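PDB 4GGO: trans-2-enoyl-CoA reductase from Treponema denticola ATCC 35405, which catalyses the NADH-dependent reduction of the carbon-carbon double bond of crotonyl-CoA, giving butyryl-CoA, and serves in fatty acid synthesis. Local coordinates for residues Ile6-Val11 with Asn390-Val395; Leu17-Gln22 with Gly93-Tyr98; Gly138-Leu143 with Leu222-Cys227. One frame throughout, in Å; residues are numbered along the deposited sequence.

Contact 1. Residues Ile6-Val11 with Asn390-Val395; sequences IVKPMV and NYEAEV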
ATOM      1  N   ILE A   6       2.943 -29.564  -4.473  1.00 62.33           N
ATOM      2  CA  ILE A   6       1.892 -28.714  -5.022  1.00 61.83           C
ATOM      3  C   ILE A   6       1.500 -27.649  -4.003  1.00 62.72           C
ATOM      4  O   ILE A   6       1.061 -27.966  -2.897  1.00 60.56           O
ATOM      5  CB  ILE A   6       0.646 -29.531  -5.413  1.00 56.74           C
ATOM      6  CG1 ILE A   6       0.933 -30.387  -6.648  1.00 56.73           C
ATOM      7  CG2 ILE A   6      -0.534 -28.611  -5.674  1.00 58.54           C
ATOM      8  CD1 ILE A   6      -0.251 -31.208  -7.112  1.00 58.06           C
ATOM      9  N   VAL A   7       1.663 -26.384  -4.377  1.00 52.60           N
ATOM     10  CA  VAL A   7       1.406 -25.282  -3.456  1.00 49.29           C
ATOM     11  C   VAL A   7       0.014 -24.684  -3.628  1.00 51.66           C
ATOM     12  O   VAL A   7      -0.309 -24.109  -4.668  1.00 47.97           O
ATOM     13  CB  VAL A   7       2.468 -24.176  -3.585  1.00 49.84           C
ATOM     14  CG1 VAL A   7       2.089 -22.972  -2.735  1.00 44.91           C
ATOM     15  CG2 VAL A   7       3.829 -24.712  -3.179  1.00 48.97           C
ATOM     16  N   LYS A   8      -0.800 -24.830  -2.588  1.00 47.84           N
ATOM     17  CA  LYS A   8      -2.147 -24.281  -2.561  1.00 44.89           C
ATOM     18  C   LYS A   8      -2.238 -23.283  -1.406  1.00 41.55           C
ATOM     19  O   LYS A   8      -1.413 -23.320  -0.495  1.00 39.31           O
ATOM     20  CB  LYS A   8      -3.166 -25.410  -2.390  1.00 53.16           C
ATOM     21  CG  LYS A   8      -3.274 -26.343  -3.593  1.00 57.15           C
ATOM     22  CD  LYS A   8      -3.708 -25.581  -4.838  1.00 60.88           C
ATOM     23  CE  LYS A   8      -4.367 -26.493  -5.868  1.00 62.23           C
ATOM     24  NZ  LYS A   8      -3.391 -27.258  -6.691  1.00 65.05           N
ATOM     25  N   PRO A   9      -3.226 -22.373  -1.446  1.00 44.41           N
ATOM     26  CA  PRO A   9      -3.335 -21.391  -0.360  1.00 41.68           C
ATOM     27  C   PRO A   9      -3.652 -22.029   0.990  1.00 42.61           C
ATOM     28  O   PRO A   9      -4.486 -22.931   1.075  1.00 37.05           O
ATOM     29  CB  PRO A   9      -4.498 -20.498  -0.810  1.00 44.46           C
ATOM     30  CG  PRO A   9      -5.269 -21.327  -1.778  1.00 43.83           C
ATOM     31  CD  PRO A   9      -4.242 -22.151  -2.488  1.00 43.67           C
ATOM     32  N   MET A  10      -2.976 -21.560   2.034  1.00 39.27           N
ATOM     33  CA  MET A  10      -3.232 -22.025   3.391  1.00 43.16           C
ATOM     34  C   MET A  10      -3.617 -20.853   4.285  1.00 36.11           C
ATOM     35  O   MET A  10      -2.753 -20.126   4.776  1.00 37.83           O
ATOM     36  CB  MET A  10      -2.002 -22.727   3.964  1.00 45.70           C
ATOM     37  CG  MET A  10      -2.205 -23.256   5.375  1.00 53.67           C
ATOM     38  SD  MET A  10      -0.661 -23.458   6.285  1.00 79.31           S
ATOM     39  CE  MET A  10      -1.265 -24.154   7.823  1.00 62.22           C
ATOM     40  N   VAL A  11      -4.915 -20.671   4.497  1.00 37.12           N
ATOM     41  CA  VAL A  11      -5.403 -19.545   5.283  1.00 40.52           C
ATOM     42  C   VAL A  11      -5.799 -19.956   6.700  1.00 40.98           C
ATOM     43  O   VAL A  11      -6.708 -20.762   6.892  1.00 42.60           O
ATOM     44  CB  VAL A  11      -6.606 -18.864   4.603  1.00 37.59           C
ATOM     45  CG1 VAL A  11      -7.053 -17.655   5.408  1.00 36.63           C
ATOM     46  CG2 VAL A  11      -6.250 -18.461   3.181  1.00 31.35           C
ATOM     47  N   ASN A 390      -0.218 -22.563 -13.569  1.00 40.57           N
ATOM     48  CA  ASN A 390      -0.752 -23.920 -13.508  1.00 48.17           C
ATOM     49  C   ASN A 390      -1.354 -24.270 -12.149  1.00 52.01           C
ATOM     50  O   ASN A 390      -2.493 -24.737 -12.071  1.00 59.29           O
ATOM     51  CB  ASN A 390       0.342 -24.928 -13.874  1.00 51.80           C
ATOM     52  CG  ASN A 390      -0.211 -26.297 -14.235  1.00 52.26           C
ATOM     53  OD1 ASN A 390      -1.228 -26.737 -13.698  1.00 53.89           O
ATOM     54  ND2 ASN A 390       0.466 -26.981 -15.150  1.00 49.62           N
ATOM     55  N   TYR A 391      -0.576 -24.054 -11.090  1.00 47.86           N
ATOM     56  CA  TYR A 391      -0.961 -24.389  -9.713  1.00 52.16           C
ATOM     57  C   TYR A 391      -1.060 -25.891  -9.426  1.00 61.89           C
ATOM     58  O   TYR A 391      -0.794 -26.331  -8.304  1.00 55.69           O
ATOM     59  CB  TYR A 391      -2.233 -23.648  -9.274  1.00 47.29           C
ATOM     60  CG  TYR A 391      -2.036 -22.159  -9.121  1.00 47.31           C
ATOM     61  CD1 TYR A 391      -1.157 -21.651  -8.178  1.00 41.98           C
ATOM     62  CD2 TYR A 391      -2.729 -21.261  -9.917  1.00 40.65           C
ATOM     63  CE1 TYR A 391      -0.972 -20.295  -8.034  1.00 36.26           C
ATOM     64  CE2 TYR A 391      -2.551 -19.901  -9.779  1.00 39.96           C
ATOM     65  CZ  TYR A 391      -1.666 -19.427  -8.839  1.00 35.54           C
ATOM     66  OH  TYR A 391      -1.484 -18.075  -8.694  1.00 33.19           O
ATOM     67  N   GLU A 392      -1.438 -26.673 -10.432  1.00 63.93           N
ATOM     68  CA  GLU A 392      -1.432 -28.125 -10.303  1.00 66.74           C
ATOM     69  C   GLU A 392      -0.025 -28.651 -10.562  1.00 61.49           C
ATOM     70  O   GLU A 392       0.272 -29.820 -10.319  1.00 63.35           O
ATOM     71  CB  GLU A 392      -2.436 -28.769 -11.262  1.00 68.76           C
ATOM     72  CG  GLU A 392      -3.884 -28.353 -11.029  1.00 71.12           C
ATOM     73  CD  GLU A 392      -4.441 -28.847  -9.702  1.00 78.06           C
ATOM     74  OE1 GLU A 392      -3.829 -29.742  -9.082  1.00 78.02           O
ATOM     75  OE2 GLU A 392      -5.500 -28.337  -9.280  1.00 82.43           O
ATOM     76  N   ALA A 393       0.836 -27.773 -11.064  1.00 58.34           N
ATOM     77  CA  ALA A 393       2.254 -28.071 -11.185  1.00 57.16           C
ATOM     78  C   ALA A 393       2.918 -27.785  -9.844  1.00 61.64           C
ATOM     79  O   ALA A 393       2.667 -26.746  -9.232  1.00 62.38           O
ATOM     80  CB  ALA A 393       2.882 -27.230 -12.281  1.00 59.41           C
ATOM     81  N   GLU A 394       3.771 -28.698  -9.390  1.00 60.21           N
ATOM     82  CA  GLU A 394       4.395 -28.553  -8.077  1.00 61.89           C
ATOM     83  C   GLU A 394       5.625 -27.648  -8.101  1.00 57.52           C
ATOM     84  O   GLU A 394       6.340 -27.577  -9.100  1.00 50.34           O
ATOM     85  CB  GLU A 394       4.743 -29.921  -7.478  1.00 64.74           C
ATOM     86  CG  GLU A 394       6.051 -30.525  -7.965  1.00 70.37           C
ATOM     87  CD  GLU A 394       6.319 -31.894  -7.368  1.00 73.03           C
ATOM     88  OE1 GLU A 394       6.863 -32.759  -8.086  1.00 77.18           O
ATOM     89  OE2 GLU A 394       5.993 -32.105  -6.181  1.00 73.60           O
ATOM     90  N   VAL A 395       5.853 -26.952  -6.991  1.00 54.64           N
ATOM     91  CA  VAL A 395       6.999 -26.062  -6.857  1.00 52.69           C
ATOM     92  C   VAL A 395       8.220 -26.837  -6.365  1.00 58.97           C
ATOM     93  O   VAL A 395       8.179 -27.484  -5.320  1.00 50.45           O
ATOM     94  CB  VAL A 395       6.692 -24.902  -5.892  1.00 50.44           C
ATOM     95  CG1 VAL A 395       7.895 -23.981  -5.763  1.00 49.55           C
ATOM     96  CG2 VAL A 395       5.474 -24.128  -6.372  1.00 51.22           C
TER
HETATM   97  O   HOH W   1       1.218 -25.511  -7.186  1.00 50.60           O
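Val7 lays its CG2 methyl against CG2 of Val395, 3.6 Å away, the two side chains meeting at a slant. Here the first and last parts of a Rossmann-fold reductase come together: one loop leads into strand 11-12, the other follows helix 371-380. In both valines CG1 is anti to the backbone N (chi1 173° in Val7), which leaves CG2 beside that nitrogen and facing the partner. This apolar pair is buried; His20 packs on both valines, and Pro21 at the start of helix 21-38 touches Val395.

Farther out, Ile6 rides over the turning backbone of the other segment. Its CG2 sits 3.5 Å from Tyr391 O, while CD1 reaches Glu392 O. CB of Glu394 comes up to Ile6 N, its side chain crossing that of Ile6 at about a right angle. A water accepts from Val7 N at 3.0 Å and lies 2.8 Å from Ala393 O, filling the interval between the two backbones.

The polar edge belongs to Lys8, whose chain bends twice, the last bend (chi4 -80°) setting NZ among oxygens. NZ makes a salt bridge of 3.5 Å with Glu392 OE1, and it also donates to Tyr391 O at 3.2 Å, coming from well above the carbonyl plane, 62° out of it.

Contact 2. Residues Leu17-Gln22 with Gly93-Tyr98; sequences LNAHPQ and GTPGWY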
ATOM      1  N   LEU A  17      -0.985 -17.940   5.028  1.00 38.86           N
ATOM      2  CA  LEU A  17       0.315 -18.203   5.639  1.00 39.38           C
ATOM      3  C   LEU A  17       1.444 -18.372   4.627  1.00 42.62           C
ATOM      4  O   LEU A  17       2.552 -17.885   4.844  1.00 43.28           O
ATOM      5  CB  LEU A  17       0.239 -19.429   6.552  1.00 41.40           C
ATOM      6  CG  LEU A  17      -0.782 -19.348   7.690  1.00 38.93           C
ATOM      7  CD1 LEU A  17      -0.633 -20.537   8.645  1.00 48.47           C
ATOM      8  CD2 LEU A  17      -0.674 -18.017   8.431  1.00 38.95           C
ATOM      9  N   ASN A  18       1.163 -19.061   3.526  1.00 37.95           N
ATOM     10  CA  ASN A  18       2.190 -19.346   2.528  1.00 38.14           C
ATOM     11  C   ASN A  18       2.113 -18.449   1.292  1.00 41.23           C
ATOM     12  O   ASN A  18       1.322 -17.509   1.240  1.00 34.04           O
ATOM     13  CB  ASN A  18       2.138 -20.819   2.119  1.00 37.19           C
ATOM     14  CG  ASN A  18       0.780 -21.228   1.589  1.00 36.37           C
ATOM     15  OD1 ASN A  18      -0.229 -20.582   1.871  1.00 39.32           O
ATOM     16  ND2 ASN A  18       0.745 -22.310   0.820  1.00 35.92           N
ATOM     17  N   ALA A  19       2.946 -18.746   0.299  1.00 35.40           N
ATOM     18  CA  ALA A  19       2.985 -17.956  -0.925  1.00 36.34           C
ATOM     19  C   ALA A  19       3.466 -18.786  -2.111  1.00 38.86           C
ATOM     20  O   ALA A  19       4.276 -19.699  -1.954  1.00 39.30           O
ATOM     21  CB  ALA A  19       3.871 -16.734  -0.738  1.00 31.27           C
ATOM     22  N   HIS A  20       2.958 -18.461  -3.295  1.00 30.92           N
ATOM     23  CA  HIS A  20       3.356 -19.148  -4.516  1.00 32.27           C
ATOM     24  C   HIS A  20       4.397 -18.315  -5.257  1.00 32.69           C
ATOM     25  O   HIS A  20       4.099 -17.211  -5.712  1.00 31.45           O
ATOM     26  CB  HIS A  20       2.137 -19.391  -5.407  1.00 32.86           C
ATOM     27  CG  HIS A  20       2.311 -20.519  -6.376  1.00 39.66           C
ATOM     28  ND1 HIS A  20       2.939 -20.366  -7.593  1.00 37.35           N
ATOM     29  CD2 HIS A  20       1.932 -21.817  -6.310  1.00 37.76           C
ATOM     30  CE1 HIS A  20       2.942 -21.521  -8.234  1.00 42.57           C
ATOM     31  NE2 HIS A  20       2.337 -22.418  -7.477  1.00 44.32           N
ATOM     32  N   PRO A  21       5.628 -18.840  -5.372  1.00 31.99           N
ATOM     33  CA  PRO A  21       6.761 -18.126  -5.972  1.00 34.79           C
ATOM     34  C   PRO A  21       6.491 -17.644  -7.396  1.00 32.61           C
ATOM     35  O   PRO A  21       6.727 -16.475  -7.698  1.00 33.55           O
ATOM     36  CB  PRO A  21       7.874 -19.178  -5.975  1.00 37.05           C
ATOM     37  CG  PRO A  21       7.514 -20.102  -4.863  1.00 37.45           C
ATOM     38  CD  PRO A  21       6.017 -20.172  -4.879  1.00 35.74           C
ATOM     39  N   GLN A  22       6.003 -18.533  -8.255  1.00 33.83           N
ATOM     40  CA  GLN A  22       5.745 -18.179  -9.648  1.00 34.74           C
ATOM     41  C   GLN A  22       4.545 -17.245  -9.767  1.00 33.90           C
ATOM     42  O   GLN A  22       4.518 -16.362 -10.624  1.00 34.98           O
ATOM     43  CB  GLN A  22       5.527 -19.432 -10.502  1.00 38.03           C
ATOM     44  CG  GLN A  22       6.776 -20.274 -10.718  1.00 42.59           C
ATOM     45  CD  GLN A  22       7.197 -21.031  -9.474  1.00 40.41           C
ATOM     46  OE1 GLN A  22       8.269 -20.790  -8.921  1.00 45.77           O
ATOM     47  NE2 GLN A  22       6.351 -21.952  -9.026  1.00 42.32           N
ATOM     48  N   GLY A  93       9.103 -18.178   1.947  1.00 34.11           N
ATOM     49  CA  GLY A  93       9.442 -16.799   2.228  1.00 34.54           C
ATOM     50  C   GLY A  93       8.152 -16.004   2.243  1.00 36.97           C
ATOM     51  O   GLY A  93       7.099 -16.523   1.877  1.00 29.41           O
ATOM     52  N   THR A  94       8.219 -14.752   2.678  1.00 32.22           N
ATOM     53  CA  THR A  94       7.059 -13.878   2.592  1.00 29.11           C
ATOM     54  C   THR A  94       6.833 -13.535   1.122  1.00 26.91           C
ATOM     55  O   THR A  94       7.782 -13.532   0.337  1.00 23.90           O
ATOM     56  CB  THR A  94       7.255 -12.592   3.419  1.00 29.63           C
ATOM     57  OG1 THR A  94       8.464 -11.938   3.014  1.00 31.45           O
ATOM     58  CG2 THR A  94       7.337 -12.922   4.900  1.00 34.62           C
ATOM     59  N   PRO A  95       5.574 -13.268   0.734  1.00 28.23           N
ATOM     60  CA  PRO A  95       5.285 -12.920  -0.664  1.00 25.96           C
ATOM     61  C   PRO A  95       6.110 -11.731  -1.156  1.00 26.59           C
ATOM     62  O   PRO A  95       6.481 -11.685  -2.330  1.00 27.53           O
ATOM     63  CB  PRO A  95       3.788 -12.572  -0.645  1.00 31.39           C
ATOM     64  CG  PRO A  95       3.424 -12.418   0.805  1.00 32.05           C
ATOM     65  CD  PRO A  95       4.349 -13.323   1.548  1.00 29.24           C
ATOM     66  N   GLY A  96       6.407 -10.796  -0.259  1.00 20.31           N
ATOM     67  CA  GLY A  96       7.197  -9.631  -0.611  1.00 22.12           C
ATOM     68  C   GLY A  96       8.614  -9.972  -1.033  1.00 26.02           C
ATOM     69  O   GLY A  96       9.225  -9.254  -1.824  1.00 22.97           O
ATOM     70  N   TRP A  97       9.141 -11.072  -0.500  1.00 24.17           N
ATOM     71  CA  TRP A  97      10.480 -11.531  -0.854  1.00 26.83           C
ATOM     72  C   TRP A  97      10.516 -11.935  -2.321  1.00 24.36           C
ATOM     73  O   TRP A  97      11.397 -11.513  -3.068  1.00 28.38           O
ATOM     74  CB  TRP A  97      10.897 -12.709   0.034  1.00 27.41           C
ATOM     75  CG  TRP A  97      12.339 -13.105  -0.106  1.00 33.31           C
ATOM     76  CD1 TRP A  97      13.426 -12.415   0.345  1.00 34.52           C
ATOM     77  CD2 TRP A  97      12.849 -14.295  -0.724  1.00 30.54           C
ATOM     78  NE1 TRP A  97      14.580 -13.096   0.039  1.00 35.17           N
ATOM     79  CE2 TRP A  97      14.253 -14.253  -0.617  1.00 32.96           C
ATOM     80  CE3 TRP A  97      12.254 -15.389  -1.361  1.00 32.63           C
ATOM     81  CZ2 TRP A  97      15.071 -15.261  -1.122  1.00 38.49           C
ATOM     82  CZ3 TRP A  97      13.069 -16.389  -1.863  1.00 37.10           C
ATOM     83  CH2 TRP A  97      14.462 -16.318  -1.740  1.00 38.70           C
ATOM     84  N   TYR A  98       9.546 -12.747  -2.729  1.00 27.71           N
ATOM     85  CA  TYR A  98       9.443 -13.185  -4.116  1.00 26.25           C
ATOM     86  C   TYR A  98       9.162 -12.007  -5.046  1.00 34.27           C
ATOM     87  O   TYR A  98       9.710 -11.933  -6.149  1.00 28.89           O
ATOM     88  CB  TYR A  98       8.362 -14.259  -4.264  1.00 25.87           C
ATOM     89  CG  TYR A  98       8.622 -15.491  -3.422  1.00 33.08           C
ATOM     90  CD1 TYR A  98       9.582 -16.422  -3.798  1.00 33.12           C
ATOM     91  CD2 TYR A  98       7.912 -15.719  -2.251  1.00 28.24           C
ATOM     92  CE1 TYR A  98       9.827 -17.548  -3.033  1.00 35.80           C
ATOM     93  CE2 TYR A  98       8.150 -16.843  -1.478  1.00 36.91           C
ATOM     94  CZ  TYR A  98       9.109 -17.753  -1.874  1.00 33.79           C
ATOM     95  OH  TYR A  98       9.349 -18.872  -1.111  1.00 39.62           O
TER
HETATM   96  O   HOH W   2       4.720 -16.716   3.215  1.00 39.58           O
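Ala19 pushes its CB, a small bump, into the hollow formed by the backbone and ring of Pro95 and the ring of Tyr98. The methyl lies 4.1 Å from both Pro95 CA and Pro95 CD, and 4.3 Å from Tyr98 CE2. Beside it, Pro21 lays a flatter surface on the tyrosine: its CA stands over one face of the Tyr98 ring in a CH-pi contact, 4.2 Å from the centroid and 21° off the normal, while Pro21 CB and CG reach CE1, each at 3.9 Å. The two side chains run side by side, pointing the same way.

What meets here is a pair of helix starts. His20 is the N-cap of helix 21-38, its ND1 bonded to Gly23 N, and Thr94 is the N-cap of helix 95-110. Thr94 OG1 is hydrogen-bonded to OE1 of Glu84, a residue important for discriminating NADH from NADPH.

Trp97 CE3 occupies the opposite face of the Tyr98 ring, sandwiching it against Pro21. The phenol end is held too: Tyr98 OH accepts from Gly93 N at 3.1 Å, nearly straight at 162°, and is bonded to Phe398 O as well. Beyond Ala19, a water donates to Gly93 O at 2.7 Å and lies within reach of Leu17 O.

Contact 3. Residues Gly138-Leu143 with Leu222-Cys227; sequences GIKFDL and LLEEGC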
ATOM      1  N   GLY A 138      26.185   8.447  -5.981  1.00 33.99           N
ATOM      2  CA  GLY A 138      25.952   9.857  -6.238  1.00 33.97           C
ATOM      3  C   GLY A 138      24.487  10.168  -6.481  1.00 34.23           C
ATOM      4  O   GLY A 138      24.147  10.993  -7.331  1.00 38.99           O
ATOM      5  N   ILE A 139      23.617   9.504  -5.728  1.00 36.55           N
ATOM      6  CA  ILE A 139      22.178   9.663  -5.895  1.00 36.29           C
ATOM      7  C   ILE A 139      21.586  10.688  -4.932  1.00 35.47           C
ATOM      8  O   ILE A 139      21.825  10.634  -3.726  1.00 35.22           O
ATOM      9  CB  ILE A 139      21.441   8.315  -5.715  1.00 34.23           C
ATOM     10  CG1 ILE A 139      21.704   7.398  -6.910  1.00 34.70           C
ATOM     11  CG2 ILE A 139      19.943   8.530  -5.548  1.00 35.85           C
ATOM     12  CD1 ILE A 139      21.040   6.044  -6.796  1.00 35.23           C
ATOM     13  N   LYS A 140      20.831  11.633  -5.485  1.00 33.15           N
ATOM     14  CA  LYS A 140      19.969  12.505  -4.697  1.00 36.45           C
ATOM     15  C   LYS A 140      18.522  12.203  -5.069  1.00 30.48           C
ATOM     16  O   LYS A 140      18.158  12.249  -6.244  1.00 33.94           O
ATOM     17  CB  LYS A 140      20.279  13.979  -4.965  1.00 38.08           C
ATOM     18  CG  LYS A 140      21.550  14.497  -4.306  1.00 43.56           C
ATOM     19  CD  LYS A 140      21.641  16.012  -4.439  1.00 37.10           C
ATOM     20  CE  LYS A 140      22.840  16.576  -3.697  1.00 52.26           C
ATOM     21  NZ  LYS A 140      22.868  18.065  -3.748  1.00 53.90           N
ATOM     22  N   PHE A 141      17.701  11.892  -4.073  1.00 33.50           N
ATOM     23  CA  PHE A 141      16.316  11.500  -4.323  1.00 30.05           C
ATOM     24  C   PHE A 141      15.425  12.685  -4.692  1.00 34.32           C
ATOM     25  O   PHE A 141      15.508  13.750  -4.078  1.00 34.84           O
ATOM     26  CB  PHE A 141      15.735  10.771  -3.109  1.00 31.14           C
ATOM     27  CG  PHE A 141      16.436   9.482  -2.779  1.00 28.11           C
ATOM     28  CD1 PHE A 141      16.324   8.384  -3.616  1.00 29.26           C
ATOM     29  CD2 PHE A 141      17.194   9.365  -1.627  1.00 28.68           C
ATOM     30  CE1 PHE A 141      16.963   7.196  -3.316  1.00 24.40           C
ATOM     31  CE2 PHE A 141      17.834   8.179  -1.318  1.00 29.38           C
ATOM     32  CZ  PHE A 141      17.719   7.093  -2.163  1.00 26.73           C
ATOM     33  N   ASP A 142      14.574  12.493  -5.695  1.00 32.48           N
ATOM     34  CA  ASP A 142      13.609  13.517  -6.087  1.00 31.58           C
ATOM     35  C   ASP A 142      12.174  13.058  -5.834  1.00 33.11           C
ATOM     36  O   ASP A 142      11.227  13.825  -6.004  1.00 32.71           O
ATOM     37  CB  ASP A 142      13.800  13.929  -7.550  1.00 28.06           C
ATOM     38  CG  ASP A 142      13.763  12.750  -8.502  1.00 36.66           C
ATOM     39  OD1 ASP A 142      12.658  12.390  -8.959  1.00 36.59           O
ATOM     40  OD2 ASP A 142      14.838  12.187  -8.796  1.00 38.95           O
ATOM     41  N   LEU A 143      12.024  11.801  -5.426  1.00 28.57           N
ATOM     42  CA  LEU A 143      10.727  11.266  -5.029  1.00 32.42           C
ATOM     43  C   LEU A 143      10.890  10.207  -3.944  1.00 26.46           C
ATOM     44  O   LEU A 143      11.602   9.221  -4.129  1.00 29.03           O
ATOM     45  CB  LEU A 143       9.981  10.674  -6.227  1.00 26.71           C
ATOM     46  CG  LEU A 143       8.679   9.946  -5.885  1.00 28.18           C
ATOM     47  CD1 LEU A 143       7.658  10.900  -5.277  1.00 28.72           C
ATOM     48  CD2 LEU A 143       8.105   9.255  -7.110  1.00 25.87           C
ATOM     49  N   LEU A 222      20.909  14.348   0.678  1.00 40.17           N
ATOM     50  CA  LEU A 222      20.462  13.346  -0.284  1.00 40.47           C
ATOM     51  C   LEU A 222      19.087  13.674  -0.861  1.00 42.17           C
ATOM     52  O   LEU A 222      18.431  12.815  -1.451  1.00 38.44           O
ATOM     53  CB  LEU A 222      20.450  11.958   0.359  1.00 36.21           C
ATOM     54  CG  LEU A 222      21.811  11.411   0.792  1.00 38.25           C
ATOM     55  CD1 LEU A 222      21.652  10.064   1.474  1.00 34.40           C
ATOM     56  CD2 LEU A 222      22.746  11.300  -0.403  1.00 37.45           C
ATOM     57  N   LEU A 223      18.655  14.918  -0.690  1.00 42.51           N
ATOM     58  CA  LEU A 223      17.382  15.364  -1.241  1.00 38.83           C
ATOM     59  C   LEU A 223      17.599  16.410  -2.327  1.00 43.42           C
ATOM     60  O   LEU A 223      18.228  17.440  -2.089  1.00 44.46           O
ATOM     61  CB  LEU A 223      16.488  15.944  -0.144  1.00 41.90           C
ATOM     62  CG  LEU A 223      16.187  15.048   1.058  1.00 44.42           C
ATOM     63  CD1 LEU A 223      15.158  15.705   1.965  1.00 39.12           C
ATOM     64  CD2 LEU A 223      15.712  13.681   0.600  1.00 33.72           C
ATOM     65  N   GLU A 224      17.079  16.138  -3.518  1.00 37.31           N
ATOM     66  CA  GLU A 224      17.125  17.110  -4.600  1.00 41.02           C
ATOM     67  C   GLU A 224      16.164  18.250  -4.284  1.00 44.98           C
ATOM     68  O   GLU A 224      15.145  18.041  -3.626  1.00 44.91           O
ATOM     69  CB  GLU A 224      16.751  16.451  -5.930  1.00 40.29           C
ATOM     70  CG  GLU A 224      16.923  17.350  -7.143  1.00 41.66           C
ATOM     71  CD  GLU A 224      18.344  17.859  -7.291  1.00 45.88           C
ATOM     72  OE1 GLU A 224      19.190  17.114  -7.826  1.00 42.62           O
ATOM     73  OE2 GLU A 224      18.615  19.004  -6.868  1.00 44.98           O
ATOM     74  N   GLU A 225      16.501  19.453  -4.737  1.00 40.69           N
ATOM     75  CA  GLU A 225      15.637  20.614  -4.554  1.00 44.40           C
ATOM     76  C   GLU A 225      14.256  20.340  -5.142  1.00 43.88           C
ATOM     77  O   GLU A 225      14.134  19.966  -6.308  1.00 40.10           O
ATOM     78  CB  GLU A 225      16.254  21.845  -5.224  1.00 38.63           C
ATOM     79  CG  GLU A 225      15.482  23.139  -5.005  1.00 50.52           C
ATOM     80  CD  GLU A 225      15.773  23.775  -3.658  1.00 60.67           C
ATOM     81  OE1 GLU A 225      16.706  23.312  -2.967  1.00 64.03           O
ATOM     82  OE2 GLU A 225      15.069  24.740  -3.292  1.00 60.17           O
ATOM     83  N   GLY A 226      13.221  20.516  -4.325  1.00 47.19           N
ATOM     84  CA  GLY A 226      11.856  20.289  -4.762  1.00 43.81           C
ATOM     85  C   GLY A 226      11.446  18.829  -4.699  1.00 38.06           C
ATOM     86  O   GLY A 226      10.497  18.415  -5.365  1.00 38.03           O
ATOM     87  N   CYS A 227      12.163  18.051  -3.892  1.00 34.03           N
ATOM     88  CA  CYS A 227      11.885  16.624  -3.746  1.00 32.54           C
ATOM     89  C   CYS A 227      10.466  16.371  -3.249  1.00 34.05           C
ATOM     90  O   CYS A 227      10.004  17.003  -2.300  1.00 33.97           O
ATOM     91  CB  CYS A 227      12.892  15.976  -2.793  1.00 32.27           C
ATOM     92  SG  CYS A 227      12.679  14.192  -2.575  1.00 32.91           S
TER
HETATM   93  O   HOH W   3      10.961  16.846  -7.407  1.00 42.26           O
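Ile139 meets the second segment through its carbonyl, with Leu222 CD2 tucked 3.5 Å from the oxygen. Next, Lys140 lays the start of its extended chain beside the opposing backbone, CB 4.1 Å from Glu224 N; its NZ stays 5.4 Å from Glu224 OE2, where the opposite charges may attract without touching.

Phe141 is the parallel beta bridge to Leu223. Its N-H goes to Leu222 O (2.9 Å, 154°) and its O takes Glu224 N (2.9 Å, 168°), so both bonds straddle Leu223. The Phe141 and Leu223 side chains share one face of the sheet, and Ile139 CG2 covers a face of the phenyl ring near its rim.

At Asp142 the strand turns a corner just as the partner makes a type II turn from Glu224 to Cys227. Cys227 SG, anti to its backbone N (chi1 -178°), comes 3.5 Å from Asp142 C, and the aspartate's carboxylate takes the backbone N-H groups of Lys51 and Asn52. By Leu143 the chain runs as a middle strand of the parallel Rossmann sheet, between strands 52-56 and 227-233, while helix 124-136 packs on Phe141 and Leu222 and helix 208-219 on Leu223.

How the contacts relate
Contacts 1 and 2 are neighbours, with centres 12 Å apart, and both use the N-terminal part of the chain: Asn18 ND2 reaches Lys8 O at 2.7 Å, and Leu17 N lies 2.8 Å from Met10 O. Contact 1 joins the two ends of the chain near the surface, with a charged rim beside its buried valines. Contact 2 is buried and lives by shape, proline and alanine against a tyrosine ring. Contact 3 lies about 29 Å from contact 1 and 18 Å from contact 2, nearest atoms, and on the far side of the chain's centre from contact 1. It alone is a sheet contact, carried by backbone hydrogen bonds where central strands begin.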